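Local coordinates for fucolectin-related protein (Streptococcus pneumoniae, PDB 2WMF), which probably hydrolyses blood-group carbohydrate antigens of the host, as a family 98 glycoside hydrolase with a barrel-shaped catalytic domain, at residues N254-G259 with L462-Y467; V304-F309 with N513-N518. One frame throughout, in Å; residues are numbered along the deposited sequence.

Interaction 1: N254-G259 with L462-Y467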
loop_
_atom_site.group_PDB
_atom_site.type_symbol
_atom_site.label_atom_id
_atom_site.label_comp_id
_atom_site.label_asym_id
_atom_site.label_seq_id
_atom_site.Cartn_x
_atom_site.Cartn_y
_atom_site.Cartn_z
ATOM N N ASN A 254 14.246 13.563 -10.133
ATOM C CA ASN A 254 13.228 13.598 -11.188
ATOM C C ASN A 254 13.084 12.228 -11.840
ATOM O O ASN A 254 14.048 11.444 -11.894
ATOM C CB ASN A 254 13.603 14.656 -12.224
ATOM C CG ASN A 254 12.440 15.077 -13.097
ATOM O OD1 ASN A 254 11.303 14.641 -12.899
ATOM N ND2 ASN A 254 12.728 15.919 -14.084
ATOM N N THR A 255 11.916 11.914 -12.383
ATOM C CA THR A 255 11.709 10.581 -12.952
ATOM C C THR A 255 12.804 10.260 -13.996
ATOM O O THR A 255 13.031 11.042 -14.931
ATOM C CB THR A 255 10.316 10.463 -13.615
ATOM O OG1 THR A 255 9.393 11.236 -12.853
ATOM C CG2 THR A 255 9.859 8.993 -13.689
ATOM N N PHE A 256 13.417 9.079 -13.812
ATOM C CA PHE A 256 14.476 8.533 -14.667
ATOM C C PHE A 256 15.854 9.230 -14.589
ATOM O O PHE A 256 16.814 8.806 -15.243
ATOM C CB PHE A 256 14.039 8.462 -16.119
ATOM C CG PHE A 256 12.645 7.883 -16.329
ATOM C CD1 PHE A 256 12.362 6.607 -15.843
ATOM C CD2 PHE A 256 11.688 8.556 -17.063
ATOM C CE1 PHE A 256 11.117 6.058 -16.004
ATOM C CE2 PHE A 256 10.437 7.985 -17.274
ATOM C CZ PHE A 256 10.151 6.724 -16.747
ATOM N N GLU A 257 15.944 10.279 -13.800
ATOM C CA GLU A 257 17.151 11.126 -13.737
ATOM C C GLU A 257 18.234 10.482 -12.888
ATOM O O GLU A 257 17.974 9.853 -11.855
ATOM C CB GLU A 257 16.775 12.502 -13.187
ATOM C CG GLU A 257 17.909 13.512 -13.032
ATOM C CD GLU A 257 17.376 14.808 -12.455
ATOM O OE1 GLU A 257 16.844 14.827 -11.305
ATOM O OE2 GLU A 257 17.499 15.814 -13.162
ATOM N N THR A 258 19.482 10.644 -13.330
ATOM C CA THR A 258 20.666 10.251 -12.544
ATOM C C THR A 258 21.588 11.474 -12.372
ATOM O O THR A 258 21.489 12.466 -13.111
ATOM C CB THR A 258 21.464 9.113 -13.181
ATOM O OG1 THR A 258 22.023 9.581 -14.420
ATOM C CG2 THR A 258 20.601 7.879 -13.440
ATOM N N GLY A 259 22.417 11.390 -11.346
ATOM C CA GLY A 259 23.448 12.389 -11.106
ATOM C C GLY A 259 23.059 13.679 -10.425
ATOM O O GLY A 259 23.871 14.613 -10.340
ATOM N N LEU A 462 2.887 -1.537 -22.357
ATOM C CA LEU A 462 2.757 -0.669 -21.199
ATOM C C LEU A 462 4.032 0.156 -20.990
ATOM O O LEU A 462 5.098 -0.394 -20.867
ATOM C CB LEU A 462 2.589 -1.475 -19.924
ATOM C CG LEU A 462 1.490 -2.525 -19.896
ATOM C CD1 LEU A 462 1.861 -3.738 -19.004
ATOM C CD2 LEU A 462 0.201 -1.821 -19.501
ATOM N N THR A 463 3.890 1.465 -20.930
ATOM C CA THR A 463 5.002 2.303 -20.543
ATOM C C THR A 463 5.204 2.210 -19.042
ATOM O O THR A 463 4.302 1.763 -18.308
ATOM C CB THR A 463 4.816 3.784 -20.950
ATOM O OG1 THR A 463 3.799 4.407 -20.139
ATOM C CG2 THR A 463 4.497 3.959 -22.446
ATOM N N PRO A 464 6.379 2.641 -18.551
ATOM C CA PRO A 464 6.530 2.681 -17.119
ATOM C C PRO A 464 5.427 3.439 -16.377
ATOM O O PRO A 464 4.878 4.405 -16.883
ATOM C CB PRO A 464 7.901 3.342 -16.920
ATOM C CG PRO A 464 8.695 2.956 -18.173
ATOM C CD PRO A 464 7.641 2.994 -19.271
ATOM N N HIS A 465 5.134 2.979 -15.164
ATOM C CA HIS A 465 4.153 3.634 -14.278
ATOM C C HIS A 465 2.750 3.580 -14.922
ATOM O O HIS A 465 1.974 4.556 -14.918
ATOM C CB HIS A 465 4.597 5.042 -13.893
ATOM C CG HIS A 465 6.046 5.082 -13.544
ATOM N ND1 HIS A 465 6.941 5.932 -14.164
ATOM C CD2 HIS A 465 6.763 4.321 -12.687
ATOM C CE1 HIS A 465 8.149 5.703 -13.671
ATOM N NE2 HIS A 465 8.075 4.717 -12.791
ATOM N N THR A 466 2.468 2.401 -15.478
ATOM C CA THR A 466 1.147 2.053 -16.011
ATOM C C THR A 466 0.682 0.766 -15.341
ATOM O O THR A 466 1.426 -0.213 -15.321
ATOM C CB THR A 466 1.153 1.831 -17.568
ATOM O OG1 THR A 466 1.714 2.983 -18.190
ATOM C CG2 THR A 466 -0.287 1.651 -18.093
ATOM N N TYR A 467 -0.555 0.783 -14.825
ATOM C CA TYR A 467 -1.208 -0.416 -14.363
ATOM C C TYR A 467 -2.538 -0.610 -15.118
ATOM O O TYR A 467 -3.105 0.329 -15.721
ATOM C CB TYR A 467 -1.353 -0.477 -12.850
ATOM C CG TYR A 467 -2.437 0.413 -12.223
ATOM C CD1 TYR A 467 -3.778 0.027 -12.222
ATOM C CD2 TYR A 467 -2.133 1.649 -11.659
ATOM C CE1 TYR A 467 -4.773 0.826 -11.620
ATOM C CE2 TYR A 467 -3.117 2.447 -11.045
ATOM C CZ TYR A 467 -4.447 2.040 -11.028
ATOM O OH TYR A 467 -5.419 2.825 -10.402
#
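Pro464 meets Phe256 where the loop between strands 457-462 and 467-472 reaches the loop after helix 245-249. Pro464 CB lies 4.1 Å from Phe256 CZ, at the edge of the phenyl ring and near its plane. The two side chains cross at about a right angle. The same Pro464 CB sits 3.9 Å above the plane of the neighbouring His465 ring, offset toward its rim. The proline thus borders both aromatic rings.

His465 comes next and points toward the other loop. Its CG is anti to its own carbonyl carbon (chi1 -43°), and the ring runs out to meet Thr255 and Phe256, which come from the opposite direction. His465 CE1 lies 3.7 Å from Thr255 CG2 and 3.8 Å from Phe256 CE1, and both approach the imidazole obliquely. The His465 and Phe256 rings are nearly parallel, at 19°. Their centroids are 5.7 Å apart, and the offset is large, with little of one ring over the other. Thr255 CG2 also lies 3.6 Å above the Phe256 ring, over its centre, so this methyl packs on the phenyl face as well as touching His465 CE1. Thr255 and Phe256 are the middle residues of a type II beta turn from Asn254 to Glu257. Phe256 has the positive phi (71°) expected at the third position of such a turn.

The imidazole nitrogens are bonded to residues outside the two loops. His465 NE2 donates to Ala438 O, and ND1 accepts from Arg485 NH1. These two bonds should hold the orientation of the ring. The contact itself has no hydrogen bond. It joins the loops through carbon atoms, and the ring carbon CE1 is what meets Thr255 and Phe256.

Interaction 2: V304-F309 with N513-N518; sequences VPTPAF and NWISKN
Val304 and Ser516 bring the two backbones closest, with CA atoms 6.1 Å apart. Val304 is in the short strand 304-305. The chain then turns at Thr306 into helix 307-322. Across from it runs the last turn of helix 506-517. No hydrogen bond links the segments.

Val304 points its side chain at the helix. Its CG1 is 4.3 Å from the backbone O of Ser516, and its CG2 is 4.4 Å from Ser516 CB. Thr306 makes the second contact, methyl to methyl, with CG2 4.1 Å from Ile515 CG2. The first torsion of Thr306 (chi1 66°) puts OG1 between the backbone N and the carbonyl carbon, where it caps the helix, and sets CG2 beside the backbone N. Thr306 OG1 accepts from Phe309 N at 3.2 Å. The same hydroxyl donates to the carbonyl of Tyr297, so it has two partners.

Ser516 turns its own hydroxyl back into its helix, where Ser516 OG donates to Asn513 O at 2.8 Å. Asn302 reaches both the Ser516 hydroxyl and the Asn513 side chain through its ND2.

The arrangement is that of an N-capped helix start: a threonine caps helix 307-322 just after the hairpin of strands 300-301 and 304-305. The C-terminal end of helix 506-517 packs on the strand residue Val304 and on the N-cap Thr306.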
loop_
_atom_site.group_PDB
_atom_site.type_symbol
_atom_site.label_atom_id
_atom_site.label_comp_id
_atom_site.label_asym_id
_atom_site.label_seq_id
_atom_site.Cartn_x
_atom_site.Cartn_y
_atom_site.Cartn_z
ATOM N N VAL A 304 -5.296 21.838 0.473
ATOM C CA VAL A 304 -5.473 21.554 -0.940
ATOM C C VAL A 304 -4.974 20.134 -1.251
ATOM O O VAL A 304 -3.770 19.869 -1.173
ATOM C CB VAL A 304 -4.678 22.530 -1.814
ATOM C CG1 VAL A 304 -4.922 22.258 -3.321
ATOM C CG2 VAL A 304 -5.069 23.990 -1.432
ATOM N N PRO A 305 -5.885 19.206 -1.515
ATOM C CA PRO A 305 -5.443 17.828 -1.816
ATOM C C PRO A 305 -4.590 17.768 -3.064
ATOM O O PRO A 305 -4.792 18.540 -3.996
ATOM C CB PRO A 305 -6.774 17.055 -1.990
ATOM C CG PRO A 305 -7.803 17.872 -1.262
ATOM C CD PRO A 305 -7.355 19.313 -1.448
ATOM N N THR A 306 -3.603 16.885 -3.052
ATOM C CA THR A 306 -2.645 16.777 -4.141
ATOM C C THR A 306 -3.133 15.839 -5.233
ATOM O O THR A 306 -4.019 14.971 -4.991
ATOM C CB THR A 306 -1.301 16.236 -3.609
ATOM O OG1 THR A 306 -1.505 14.884 -3.159
ATOM C CG2 THR A 306 -0.684 17.114 -2.507
ATOM N N PRO A 307 -2.545 15.948 -6.462
ATOM C CA PRO A 307 -2.840 14.978 -7.522
ATOM C C PRO A 307 -2.483 13.534 -7.171
ATOM O O PRO A 307 -3.200 12.603 -7.571
ATOM C CB PRO A 307 -2.030 15.503 -8.711
ATOM C CG PRO A 307 -1.994 17.000 -8.453
ATOM C CD PRO A 307 -1.795 17.116 -6.970
ATOM N N ALA A 308 -1.429 13.337 -6.384
ATOM C CA ALA A 308 -1.036 11.960 -5.942
ATOM C C ALA A 308 -2.204 11.365 -5.155
ATOM O O ALA A 308 -2.582 10.169 -5.337
ATOM C CB ALA A 308 0.289 11.978 -5.100
ATOM N N PHE A 309 -2.858 12.230 -4.367
ATOM C CA PHE A 309 -4.052 11.793 -3.611
ATOM C C PHE A 309 -5.252 11.574 -4.541
ATOM O O PHE A 309 -5.826 10.467 -4.593
ATOM C CB PHE A 309 -4.403 12.764 -2.477
ATOM C CG PHE A 309 -5.491 12.260 -1.550
ATOM C CD1 PHE A 309 -5.278 11.119 -0.780
ATOM C CD2 PHE A 309 -6.743 12.900 -1.477
ATOM C CE1 PHE A 309 -6.265 10.626 0.105
ATOM C CE2 PHE A 309 -7.756 12.400 -0.609
ATOM C CZ PHE A 309 -7.487 11.278 0.187
ATOM N N ASN A 513 4.110 24.943 0.397
ATOM C CA ASN A 513 3.415 26.099 -0.134
ATOM C C ASN A 513 3.477 26.092 -1.672
ATOM O O ASN A 513 2.469 26.293 -2.369
ATOM C CB ASN A 513 4.023 27.394 0.461
ATOM C CG ASN A 513 3.705 27.597 1.939
ATOM O OD1 ASN A 513 2.738 27.036 2.483
ATOM N ND2 ASN A 513 4.539 28.407 2.608
ATOM N N TRP A 514 4.676 25.825 -2.215
ATOM C CA TRP A 514 4.855 25.729 -3.653
ATOM C C TRP A 514 3.926 24.640 -4.215
ATOM O O TRP A 514 3.288 24.805 -5.275
ATOM C CB TRP A 514 6.336 25.433 -3.978
ATOM C CG TRP A 514 6.602 25.441 -5.442
ATOM C CD1 TRP A 514 6.959 26.537 -6.192
ATOM C CD2 TRP A 514 6.486 24.348 -6.349
ATOM N NE1 TRP A 514 7.081 26.196 -7.504
ATOM C CE2 TRP A 514 6.805 24.858 -7.649
ATOM C CE3 TRP A 514 6.163 22.983 -6.214
ATOM C CZ2 TRP A 514 6.784 24.071 -8.777
ATOM C CZ3 TRP A 514 6.128 22.206 -7.358
ATOM C CH2 TRP A 514 6.440 22.749 -8.627
ATOM N N ILE A 515 3.887 23.500 -3.537
ATOM C CA ILE A 515 3.021 22.391 -3.967
ATOM C C ILE A 515 1.581 22.862 -4.077
ATOM O O ILE A 515 0.893 22.556 -5.053
ATOM C CB ILE A 515 3.172 21.151 -2.995
ATOM C CG1 ILE A 515 4.486 20.410 -3.322
ATOM C CG2 ILE A 515 1.958 20.195 -3.107
ATOM C CD1 ILE A 515 4.889 19.300 -2.250
ATOM N N SER A 516 1.106 23.574 -3.076
ATOM C CA SER A 516 -0.311 23.983 -3.061
ATOM C C SER A 516 -0.695 24.964 -4.167
ATOM O O SER A 516 -1.880 25.094 -4.487
ATOM C CB SER A 516 -0.714 24.574 -1.699
ATOM O OG SER A 516 -0.164 25.877 -1.496
ATOM N N LYS A 517 0.304 25.652 -4.737
ATOM C CA LYS A 517 0.064 26.638 -5.777
ATOM C C LYS A 517 0.538 26.255 -7.166
ATOM O O LYS A 517 0.206 26.943 -8.168
ATOM C CB LYS A 517 0.718 27.943 -5.369
ATOM C CG LYS A 517 0.236 28.514 -4.047
ATOM C CD LYS A 517 -1.146 29.134 -4.210
ATOM C CE LYS A 517 -1.636 29.799 -2.924
ATOM N NZ LYS A 517 -1.526 28.889 -1.710
ATOM N N ASN A 518 1.320 25.181 -7.272
ATOM C CA ASN A 518 1.879 24.772 -8.570
ATOM C C ASN A 518 1.391 23.350 -8.829
ATOM O O ASN A 518 0.370 23.162 -9.499
ATOM C CB ASN A 518 3.395 24.867 -8.566
ATOM C CG ASN A 518 3.885 26.301 -8.490
ATOM O OD1 ASN A 518 4.259 26.863 -9.527
ATOM N ND2 ASN A 518 3.871 26.890 -7.301
#

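Overall arrangement
Interactions 1 and 2 each join the region of the eight-stranded parallel barrel to the later part of the chain. Their segments alternate along the sequence. The centres lie about 21 Å apart and the nearest atoms about 9 Å apart, so the contacts do not touch. Helix 272-283 lies against residues of both. Ser273 bonds the carbonyl of His465 from interaction 1, and Tyr467 packs on Ala276, Met277 and Met280. From interaction 2, Ala308 packs on Glu272 and Ile275. Interaction 1 uses a loop between strands of the later sheets, whereas interaction 2 uses a helix end.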